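PDB 6GZF: glutathione S-transferase from Natrialba magadii ATCC 43099, which probably acts as a glutathione transferase of the Xi class, whose members include glutathionyl-hydroquinone reductases working through a cysteine nucleophile. Local coordinates for residues D291-T294 with E295-T299. Residues are numbered along the deposited sequence; the frame is centred on the assembly and turned at random.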
loop_
_atom_site.group_PDB
_atom_site.type_symbol
_atom_site.label_atom_id
_atom_site.label_comp_id
_atom_site.label_asym_id
_atom_site.label_seq_id
_atom_site.Cartn_x
_atom_site.Cartn_y
_atom_site.Cartn_z
ATOM N N ASP A 291 8.620 -11.131 11.100
ATOM C CA ASP A 291 7.863 -10.592 12.224
ATOM C C ASP A 291 8.485 -9.286 12.711
ATOM O O ASP A 291 7.776 -8.349 13.076
ATOM C CB ASP A 291 7.798 -11.608 13.365
ATOM C CG ASP A 291 6.810 -11.208 14.444
ATOM O OD1 ASP A 291 5.731 -10.682 14.097
ATOM O OD2 ASP A 291 7.112 -11.420 15.637
ATOM N N HIS A 292 9.814 -9.234 12.709
ATOM C CA HIS A 292 10.537 -8.015 13.051
ATOM C C HIS A 292 10.346 -6.948 11.979
ATOM O O HIS A 292 10.189 -5.766 12.284
ATOM C CB HIS A 292 12.029 -8.305 13.235
ATOM C CG HIS A 292 12.366 -8.959 14.539
ATOM N ND1 HIS A 292 13.114 -8.334 15.513
ATOM C CD2 HIS A 292 12.061 -10.185 15.029
ATOM C CE1 HIS A 292 13.254 -9.144 16.547
ATOM N NE2 HIS A 292 12.625 -10.274 16.279
ATOM N N ILE A 293 10.356 -7.380 10.721
ATOM C CA ILE A 293 10.262 -6.468 9.587
ATOM C C ILE A 293 8.908 -5.767 9.535
ATOM O O ILE A 293 8.839 -4.541 9.443
ATOM C CB ILE A 293 10.501 -7.208 8.256
ATOM C CG1 ILE A 293 11.950 -7.693 8.170
ATOM C CG2 ILE A 293 10.186 -6.304 7.077
ATOM C CD1 ILE A 293 12.236 -8.556 6.958
ATOM N N THR A 294 7.835 -6.548 9.599
ATOM C CA THR A 294 6.485 -6.001 9.511
ATOM C C THR A 294 6.136 -5.139 10.722
ATOM O O THR A 294 5.444 -4.130 10.594
ATOM C CB THR A 294 5.431 -7.115 9.372
ATOM O OG1 THR A 294 5.576 -8.052 10.447
ATOM C CG2 THR A 294 5.597 -7.842 8.048
ATOM N N GLU A 295 6.614 -5.537 11.895
ATOM C CA GLU A 295 6.316 -4.800 13.118
ATOM C C GLU A 295 6.983 -3.429 13.114
ATOM O O GLU A 295 6.391 -2.438 13.545
ATOM C CB GLU A 295 6.761 -5.587 14.354
ATOM C CG GLU A 295 6.397 -4.910 15.669
ATOM C CD GLU A 295 6.962 -5.620 16.881
ATOM O OE1 GLU A 295 7.415 -6.775 16.738
ATOM O OE2 GLU A 295 6.951 -5.021 17.978
ATOM N N HIS A 296 8.216 -3.379 12.628
ATOM C CA HIS A 296 8.962 -2.128 12.591
ATOM C C HIS A 296 8.333 -1.123 11.636
ATOM O O HIS A 296 7.922 -0.043 12.043
ATOM C CB HIS A 296 10.417 -2.384 12.192
ATOM C CG HIS A 296 11.220 -1.134 11.998
ATOM N ND1 HIS A 296 11.765 -0.426 13.047
ATOM C CD2 HIS A 296 11.574 -0.469 10.871
ATOM C CE1 HIS A 296 12.416 0.621 12.577
ATOM N NE2 HIS A 296 12.317 0.620 11.259
ATOM N N TYR A 297 8.245 -1.483 10.364
ATOM C CA TYR A 297 7.828 -0.529 9.345
ATOM C C TYR A 297 6.385 -0.052 9.499
ATOM O O TYR A 297 6.061 1.071 9.118
ATOM C CB TYR A 297 8.030 -1.133 7.957
ATOM C CG TYR A 297 9.480 -1.177 7.542
ATOM C CD1 TYR A 297 10.320 -2.186 7.993
ATOM C CD2 TYR A 297 10.015 -0.202 6.711
ATOM C CE1 TYR A 297 11.648 -2.226 7.623
ATOM C CE2 TYR A 297 11.341 -0.234 6.335
ATOM C CZ TYR A 297 12.154 -1.249 6.794
ATOM O OH TYR A 297 13.477 -1.286 6.424
ATOM N N TYR A 298 5.524 -0.888 10.068
ATOM C CA TYR A 298 4.109 -0.539 10.164
ATOM C C TYR A 298 3.726 0.166 11.469
ATOM O O TYR A 298 2.669 0.791 11.539
ATOM C CB TYR A 298 3.240 -1.788 9.982
ATOM C CG TYR A 298 3.116 -2.240 8.541
ATOM C CD1 TYR A 298 2.298 -1.557 7.649
ATOM C CD2 TYR A 298 3.809 -3.350 8.075
ATOM C CE1 TYR A 298 2.180 -1.962 6.332
ATOM C CE2 TYR A 298 3.696 -3.763 6.760
ATOM C CZ TYR A 298 2.880 -3.066 5.893
ATOM O OH TYR A 298 2.764 -3.472 4.583
ATOM N N THR A 299 4.571 0.079 12.493
ATOM C CA THR A 299 4.235 0.676 13.789
ATOM C C THR A 299 5.242 1.718 14.287
ATOM O O THR A 299 5.014 2.353 15.315
ATOM C CB THR A 299 4.093 -0.403 14.886
ATOM O OG1 THR A 299 5.390 -0.879 15.267
ATOM C CG2 THR A 299 3.242 -1.566 14.401
HETATM O O HOH W 1 8.295 -8.879 15.910
#
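Ile293 and Tyr297 meet one helical turn apart, and the tyrosine can be followed outward from its backbone. Tyr297 N donates to Ile293 O at 3.2 Å with an N-H...O angle of 176°. CB lies 3.8 Å from Ile293 O; a chi1 of -74° then swings CG to the backbone-N side and leans the ring back along the helix. CD1 carries the closest approach, 3.1 Å from Ile293 O, which sits at the ring edge and in its plane; the CG2 branch of Ile293 reaches the same CD1 at 4.2 Å. His296 CD2 sits 3.5 Å over one ring face, displaced from the ring centre. At the tip, OH is hydrogen-bonded to the hydroxyl of Tyr196, the predicted proton donor/acceptor, while Val253 of helix 250-254 packs on the side chain. A phenylalanine here lacks the OH and would probably keep the edge contacts with Ile293 but leave the Tyr196 hydroxyl without this partner.

His296 N to His292 O at 3.1 Å, with Glu295 N to Asp291 O and Tyr298 N to Thr294 O, continues the i to i+4 pattern of helix 290-299, within the C-terminal helical domain of this GST fold. Tyr297 is predicted to lower the pKa of Cys64, the predicted nucleophile.

The Tyr298 ring turns an edge to Thr294 O, with CD2 3.1 Å away, and its hydroxyl bonds to Asn252 O. Glu295 CB lies 3.2 Å from Asp291 O, and its extended chain leads to a carboxylate whose OE2 forms a salt bridge with Lys103. His296 ND1 bonds to Pro90 O, and its ring meets Trp97, a predicted glutathione-binding residue, with the planes inclined by about 15°.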